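Local coordinates for protein alpha-1,3-glucanase (Streptomyces thermodiastaticus, PDB 7C7D) that hydrolyses alpha-1,3-glucan as the catalytic unit of a thermostable family GH87 glycoside hydrolase that also binds calcium, at residues 222-228 and 247-253; 264-268 and 320-324; 270-276 and 291-297. The contacts are given in a common frame with arbitrary orientation. Numbering follows the deposited sequence.

All three contacts lie near the N-terminal end of a right-handed parallel beta-helix of the pectate lyase-like kind. Following the chain, contact 1 comes first: residues 222-228 enter helix 225-234, the chain runs through strand 238-242, and residues 247-253 close the loop by packing against that helix. Contact 2 opens next at 264-268 and closes last at 320-324, and contact 3, 270-276 with 291-297, falls wholly within the span between. Strands 245-248, 269-272, 292-294 and 323-325 are successive neighbours in one parallel sheet, so contact 3 touches both others: Tyr247 O lies 2.7 Å from His272 N, and Trp323 O 2.9 Å from Val293 N. Contacts 1 and 2 do not touch, their centres about 17 Å apart.

Contact 1. Residues 222-228 and 247-253; sequences GDSTQAF and YRITGPL
Residues 225-228 form the first turn of a helix, Phe228 N bonding to Ser224 O (3.0 Å); strand 245-248 brings in Tyr247 and Arg248; later Gly251 has positive phi and a cis peptide precedes Pro252. The nearest CA pairs are Asp223-Arg248 (5.2 Å) and Thr225-Ile249 (4.8 Å). Polar bonds gather on Asp223 (chi1 t): OD1 accepts Thr250 N (3.2 Å) and, in an Asx turn, Thr225 N (3.1 Å), while OD2 takes Thr250 OG1 (2.7 Å). Ser224 N donates to Arg248 O (2.7 Å) and Gly251 N to Thr225 OG1 (3.2 Å). A water joins Gly222 O, Ser224 OG and Arg248 N; Ser224 OG also accepts from Asp217 N. Phe228 (chi1 m) carries Ile249 CD1 over one face, 3.8 Å from the ring centroid, and turns its edge to the Tyr247 face in an offset edge-to-face pair (centroids 5.7 Å, planes 65°). Helix 225-234 covers the N-terminal end of the beta-helix, as in related beta-helix proteins, Phe228 also touching Ile242 of strand 238-242 and Val271 of strand 269-272.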
# COMPACT_ATOMS: atom_id res chain seq x y z
N GLY A 222 25.86 11.54 15.62
CA GLY A 222 26.76 10.44 15.35
C GLY A 222 26.03 9.21 14.84
O GLY A 222 24.82 9.05 15.02
N ASP A 223 26.78 8.33 14.18
CA ASP A 223 26.23 7.07 13.69
C ASP A 223 26.01 6.12 14.87
O ASP A 223 26.93 5.85 15.64
CB ASP A 223 27.20 6.45 12.68
CG ASP A 223 26.63 5.24 11.94
OD1 ASP A 223 25.45 4.89 12.13
OD2 ASP A 223 27.39 4.63 11.15
N SER A 224 24.78 5.61 15.00
CA SER A 224 24.41 4.73 16.09
C SER A 224 24.44 3.25 15.71
O SER A 224 24.02 2.41 16.51
CB SER A 224 23.02 5.10 16.61
OG SER A 224 23.06 6.29 17.37
N THR A 225 24.91 2.92 14.50
CA THR A 225 24.85 1.53 14.04
C THR A 225 25.58 0.60 15.00
O THR A 225 25.04 -0.44 15.41
CB THR A 225 25.43 1.39 12.63
OG1 THR A 225 24.75 2.28 11.73
CG2 THR A 225 25.28 -0.04 12.12
N GLN A 226 26.80 0.96 15.38
CA GLN A 226 27.58 0.07 16.24
C GLN A 226 26.93 -0.10 17.60
O GLN A 226 26.93 -1.20 18.16
CB GLN A 226 29.01 0.59 16.38
CG GLN A 226 29.94 -0.38 17.09
CD GLN A 226 30.02 -1.73 16.40
OE1 GLN A 226 30.02 -1.81 15.17
NE2 GLN A 226 30.09 -2.79 17.19
N ALA A 227 26.37 0.98 18.16
CA ALA A 227 25.69 0.89 19.44
C ALA A 227 24.50 -0.06 19.37
O ALA A 227 24.28 -0.87 20.28
CB ALA A 227 25.24 2.27 19.91
N PHE A 228 23.70 0.03 18.30
CA PHE A 228 22.58 -0.89 18.15
C PHE A 228 23.09 -2.32 18.03
O PHE A 228 22.52 -3.25 18.63
CB PHE A 228 21.75 -0.52 16.92
CG PHE A 228 20.71 0.53 17.18
CD1 PHE A 228 21.04 1.75 17.76
CD2 PHE A 228 19.38 0.30 16.84
CE1 PHE A 228 20.08 2.71 17.99
CE2 PHE A 228 18.41 1.26 17.07
CZ PHE A 228 18.76 2.47 17.64
N TYR A 247 18.01 8.75 15.82
CA TYR A 247 19.20 7.92 15.75
C TYR A 247 19.57 7.70 14.29
O TYR A 247 18.79 7.12 13.54
CB TYR A 247 18.96 6.55 16.39
CG TYR A 247 18.52 6.65 17.83
CD1 TYR A 247 17.18 6.80 18.16
CD2 TYR A 247 19.46 6.58 18.85
CE1 TYR A 247 16.78 6.90 19.48
CE2 TYR A 247 19.07 6.66 20.17
CZ TYR A 247 17.73 6.82 20.48
OH TYR A 247 17.35 6.90 21.80
N ARG A 248 20.76 8.14 13.90
CA ARG A 248 21.26 7.87 12.57
C ARG A 248 21.83 6.46 12.54
O ARG A 248 22.70 6.12 13.36
CB ARG A 248 22.34 8.89 12.20
CG ARG A 248 22.98 8.66 10.84
CD ARG A 248 23.57 9.95 10.29
NE ARG A 248 24.76 10.37 11.02
CZ ARG A 248 25.99 9.92 10.77
NH1 ARG A 248 26.20 9.04 9.81
NH2 ARG A 248 27.01 10.36 11.50
N ILE A 249 21.35 5.63 11.62
CA ILE A 249 21.84 4.27 11.42
C ILE A 249 22.22 4.14 9.95
O ILE A 249 21.35 3.91 9.10
CB ILE A 249 20.81 3.21 11.82
CG1 ILE A 249 20.38 3.39 13.28
CG2 ILE A 249 21.35 1.80 11.57
CD1 ILE A 249 21.38 2.85 14.27
N THR A 250 23.51 4.29 9.63
CA THR A 250 23.93 4.06 8.25
C THR A 250 23.63 2.62 7.85
O THR A 250 23.17 2.37 6.73
CB THR A 250 25.41 4.37 8.07
OG1 THR A 250 26.19 3.59 8.98
CG2 THR A 250 25.68 5.84 8.29
N GLY A 251 23.85 1.68 8.76
CA GLY A 251 23.43 0.31 8.55
C GLY A 251 24.35 -0.42 7.60
O GLY A 251 25.36 0.11 7.12
N PRO A 252 24.02 -1.69 7.29
CA PRO A 252 22.86 -2.40 7.81
C PRO A 252 23.19 -3.13 9.10
O PRO A 252 24.36 -3.39 9.40
CB PRO A 252 22.60 -3.43 6.73
CG PRO A 252 23.98 -3.80 6.24
CD PRO A 252 24.80 -2.52 6.36
N LEU A 253 22.16 -3.46 9.85
CA LEU A 253 22.26 -4.45 10.91
C LEU A 253 22.04 -5.83 10.32
O LEU A 253 21.12 -6.03 9.51
CB LEU A 253 21.22 -4.19 12.00
CG LEU A 253 21.31 -2.84 12.71
CD1 LEU A 253 20.10 -2.59 13.60
CD2 LEU A 253 22.59 -2.73 13.53
O HOH W 1 22.53 8.68 16.16

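Contact 2. Residues 264-268 and 320-324; sequences AGSWY and SGMWI
This is a water-bridged packing contact in the parallel beta-helix, between the loop joining strands 259-263 and 269-272 and the corner that leads into strand 323-325. No direct hydrogen bond crosses it. Residues 264-268 turn tightly, Tyr268 N reaching Gly265 O at 2.9 Å; Gly321 has phi/psi of 66/22° and extended backbone follows from Met322. The closest CA pair is Ser266-Trp323, 5.6 Å. Ser266 points toward the corner, its CB 3.5 Å from Gly321 O and 3.6 Å from Trp323 CB. Trp267 (chi1 m, chi2 65°) and Trp323 (chi1 t, chi2 -76°) converge obliquely, six-membered-ring centroids 5.4 Å apart, planes at 70°, and Trp267 CZ2 3.8 Å from Trp323 CZ3. Both indoles make cation-pi contacts with Arg166, and both touch Thr113, so strands of the N-terminal beta domain pack against this surface. Two waters span the gap: one accepts from Ser266 N (2.9 Å) and donates to Gly321 O (2.8 Å); the other lies 2.8 Å from Ser266 OG and donates weakly to Met322 O at 3.1 Å.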
# COMPACT_ATOMS: atom_id res chain seq x y z
N ALA A 264 9.80 3.62 22.27
CA ALA A 264 8.80 4.23 23.13
C ALA A 264 7.52 4.58 22.39
O ALA A 264 6.61 5.18 22.98
CB ALA A 264 9.37 5.49 23.79
N GLY A 265 7.43 4.21 21.11
CA GLY A 265 6.37 4.63 20.23
C GLY A 265 6.95 5.23 18.97
O GLY A 265 7.97 5.92 19.02
N SER A 266 6.32 4.97 17.83
CA SER A 266 6.87 5.39 16.55
C SER A 266 6.86 6.90 16.34
O SER A 266 7.44 7.37 15.36
CB SER A 266 6.12 4.70 15.41
OG SER A 266 4.78 5.15 15.38
N TRP A 267 6.20 7.66 17.21
CA TRP A 267 6.29 9.12 17.16
C TRP A 267 7.38 9.67 18.06
O TRP A 267 7.60 10.88 18.05
CB TRP A 267 4.93 9.75 17.51
CG TRP A 267 3.88 9.48 16.47
CD1 TRP A 267 3.34 8.26 16.14
CD2 TRP A 267 3.24 10.44 15.62
NE1 TRP A 267 2.40 8.41 15.15
CE2 TRP A 267 2.32 9.73 14.81
CE3 TRP A 267 3.35 11.83 15.47
CZ2 TRP A 267 1.51 10.37 13.87
CZ3 TRP A 267 2.54 12.46 14.52
CH2 TRP A 267 1.64 11.73 13.74
N TYR A 268 8.07 8.82 18.80
CA TYR A 268 9.08 9.25 19.78
C TYR A 268 10.46 8.68 19.52
O TYR A 268 11.45 9.41 19.64
CB TYR A 268 8.63 8.87 21.19
CG TYR A 268 7.27 9.39 21.55
CD1 TYR A 268 7.07 10.74 21.82
CD2 TYR A 268 6.18 8.54 21.61
CE1 TYR A 268 5.81 11.22 22.14
CE2 TYR A 268 4.92 9.01 21.93
CZ TYR A 268 4.74 10.35 22.19
OH TYR A 268 3.49 10.82 22.51
N SER A 320 5.67 -4.76 14.50
CA SER A 320 4.41 -4.14 14.92
C SER A 320 4.63 -2.74 15.48
O SER A 320 5.67 -2.43 16.06
CB SER A 320 3.69 -5.01 15.95
OG SER A 320 4.47 -5.19 17.12
N GLY A 321 3.60 -1.91 15.32
CA GLY A 321 3.63 -0.56 15.86
C GLY A 321 4.66 0.35 15.21
O GLY A 321 5.05 1.35 15.82
N MET A 322 5.10 0.04 14.00
CA MET A 322 6.17 0.77 13.34
C MET A 322 5.62 1.86 12.43
O MET A 322 4.50 1.78 11.92
CB MET A 322 7.02 -0.17 12.49
CG MET A 322 7.59 -1.36 13.24
SD MET A 322 8.88 -0.96 14.44
CE MET A 322 10.13 -0.23 13.38
N TRP A 323 6.46 2.86 12.20
CA TRP A 323 6.24 3.88 11.17
C TRP A 323 7.41 3.78 10.21
O TRP A 323 8.55 4.05 10.61
CB TRP A 323 6.21 5.26 11.83
CG TRP A 323 5.99 6.40 10.91
CD1 TRP A 323 6.88 6.96 10.03
CD2 TRP A 323 4.79 7.16 10.79
NE1 TRP A 323 6.30 8.01 9.37
CE2 TRP A 323 5.01 8.15 9.82
CE3 TRP A 323 3.53 7.09 11.41
CZ2 TRP A 323 4.03 9.08 9.46
CZ3 TRP A 323 2.56 8.01 11.05
CH2 TRP A 323 2.82 8.99 10.09
N ILE A 324 7.14 3.39 8.97
CA ILE A 324 8.18 3.12 7.97
C ILE A 324 7.95 4.08 6.82
O ILE A 324 6.84 4.13 6.27
CB ILE A 324 8.10 1.67 7.47
CG1 ILE A 324 8.17 0.68 8.64
CG2 ILE A 324 9.17 1.39 6.43
CD1 ILE A 324 9.39 0.79 9.50
O HOH W 2 4.19 3.01 17.85
O HOH W 3 3.03 3.72 13.76

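Contact 3. Residues 270-276 and 291-297; sequences VVHSSHF and FAVIGEV
Two successive rungs of a right-handed parallel beta-helix meet here, strands 270-272 and 292-294 running side by side with axes 4.6 Å apart at closest and a crossing angle of -25°. In register are Val270 with Ala292 and Val271 with Val293, CA atoms 4.7 Å apart in both pairs. The ladder has Val271 N donating to Ala292 O (2.8 Å), Ile294 N to Val271 O (2.9 Å) and Ser273 N to Ile294 O (3.2 Å, more bent). Val270, His272, Ala292 and Ile294 share one face, where Arg166 of strand 163-169 packs on Val270, Ala292 and Ile294. Val271 and Val293 occupy the other, packed against each other in the interior of the beta-helix, CB of Val271 4.2 Å from CG2 of Val293. That CG2 also sits over the Phe276 face, 4.2 Å from its centroid, and Phe276 CZ meets Phe291 CE2 at 3.7 Å. Past the strands the chain turns: Ser273 OG accepts His275 N (3.2 Å), an ST turn, and is also hydrogen-bonded to Ile249 O. Gly295 passes close to this bend, where a CB would clash with Ser274 OG. That hydroxyl oxygen (chi1 m) accepts a hydrogen bond from Glu296 N at 2.9 Å.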
# COMPACT_ATOMS: atom_id res chain seq x y z
N VAL A 270 12.88 7.41 16.86
CA VAL A 270 12.94 7.58 15.41
C VAL A 270 14.34 7.22 14.93
O VAL A 270 15.32 7.89 15.28
CB VAL A 270 12.55 9.00 14.99
CG1 VAL A 270 12.61 9.12 13.47
CG2 VAL A 270 11.15 9.34 15.49
N VAL A 271 14.44 6.17 14.12
CA VAL A 271 15.67 5.77 13.46
C VAL A 271 15.67 6.37 12.06
O VAL A 271 14.69 6.24 11.32
CB VAL A 271 15.78 4.23 13.39
CG1 VAL A 271 16.86 3.81 12.40
CG2 VAL A 271 16.02 3.64 14.78
N HIS A 272 16.79 7.01 11.70
CA HIS A 272 16.99 7.57 10.37
C HIS A 272 17.94 6.63 9.64
O HIS A 272 19.15 6.61 9.92
CB HIS A 272 17.53 8.99 10.46
CG HIS A 272 16.58 9.92 11.14
ND1 HIS A 272 15.60 10.62 10.47
CD2 HIS A 272 16.42 10.23 12.45
CE1 HIS A 272 14.90 11.34 11.33
NE2 HIS A 272 15.37 11.12 12.54
N SER A 273 17.40 5.82 8.74
CA SER A 273 18.19 4.84 8.02
C SER A 273 17.52 4.53 6.70
O SER A 273 16.29 4.46 6.62
CB SER A 273 18.28 3.54 8.82
OG SER A 273 19.11 2.61 8.16
N SER A 274 18.35 4.34 5.67
CA SER A 274 17.89 3.88 4.37
C SER A 274 18.33 2.44 4.10
O SER A 274 18.23 1.99 2.96
CB SER A 274 18.38 4.82 3.27
OG SER A 274 17.88 6.13 3.47
N HIS A 275 18.82 1.73 5.11
CA HIS A 275 19.34 0.38 4.94
C HIS A 275 19.43 -0.25 6.32
O HIS A 275 20.52 -0.48 6.85
CB HIS A 275 20.73 0.46 4.29
CG HIS A 275 21.29 -0.86 3.85
ND1 HIS A 275 22.65 -1.09 3.75
CD2 HIS A 275 20.69 -2.01 3.45
CE1 HIS A 275 22.86 -2.32 3.32
NE2 HIS A 275 21.68 -2.90 3.13
N PHE A 276 18.27 -0.51 6.94
CA PHE A 276 18.24 -0.75 8.38
C PHE A 276 18.65 -2.18 8.74
O PHE A 276 19.63 -2.38 9.46
CB PHE A 276 16.87 -0.38 8.94
CG PHE A 276 16.75 -0.58 10.43
CD1 PHE A 276 17.54 0.15 11.30
CD2 PHE A 276 15.86 -1.49 10.94
CE1 PHE A 276 17.43 -0.03 12.67
CE2 PHE A 276 15.74 -1.68 12.30
CZ PHE A 276 16.53 -0.95 13.17
N PHE A 291 8.78 1.69 17.00
CA PHE A 291 9.68 2.76 16.61
C PHE A 291 9.45 3.11 15.14
O PHE A 291 8.68 2.46 14.44
CB PHE A 291 11.17 2.55 16.98
CG PHE A 291 11.85 1.37 16.32
CD1 PHE A 291 11.64 0.07 16.77
CD2 PHE A 291 12.78 1.57 15.30
CE1 PHE A 291 12.31 -1.00 16.20
CE2 PHE A 291 13.45 0.50 14.72
CZ PHE A 291 13.23 -0.78 15.17
N ALA A 292 10.10 4.18 14.70
CA ALA A 292 10.03 4.61 13.32
C ALA A 292 11.37 4.34 12.64
O ALA A 292 12.43 4.47 13.25
CB ALA A 292 9.70 6.10 13.22
N VAL A 293 11.30 3.95 11.37
CA VAL A 293 12.47 3.91 10.49
C VAL A 293 12.13 4.78 9.29
O VAL A 293 11.23 4.44 8.50
CB VAL A 293 12.87 2.50 10.06
CG1 VAL A 293 14.06 2.56 9.10
CG2 VAL A 293 13.20 1.65 11.28
N ILE A 294 12.81 5.92 9.18
CA ILE A 294 12.55 6.91 8.15
C ILE A 294 13.85 7.12 7.39
O ILE A 294 14.86 7.54 7.98
CB ILE A 294 12.01 8.22 8.74
CG1 ILE A 294 10.78 7.94 9.62
CG2 ILE A 294 11.69 9.21 7.64
CD1 ILE A 294 10.17 9.18 10.24
N GLY A 295 13.83 6.83 6.09
CA GLY A 295 15.02 6.92 5.27
C GLY A 295 15.12 8.27 4.58
O GLY A 295 14.41 9.23 4.90
N GLU A 296 16.03 8.32 3.61
CA GLU A 296 16.23 9.49 2.76
C GLU A 296 16.19 9.09 1.30
O GLU A 296 16.82 9.73 0.45
CB GLU A 296 17.54 10.21 3.11
CG GLU A 296 17.57 10.75 4.53
CD GLU A 296 16.57 11.88 4.77
OE1 GLU A 296 16.25 12.61 3.81
OE2 GLU A 296 16.12 12.04 5.92
N VAL A 297 15.43 8.05 0.98
CA VAL A 297 15.38 7.52 -0.37
C VAL A 297 14.50 8.42 -1.23
O VAL A 297 13.35 8.72 -0.87
CB VAL A 297 14.86 6.07 -0.37
CG1 VAL A 297 14.72 5.56 -1.79
CG2 VAL A 297 15.81 5.18 0.44
O HOH W 4 15.98 10.06 7.70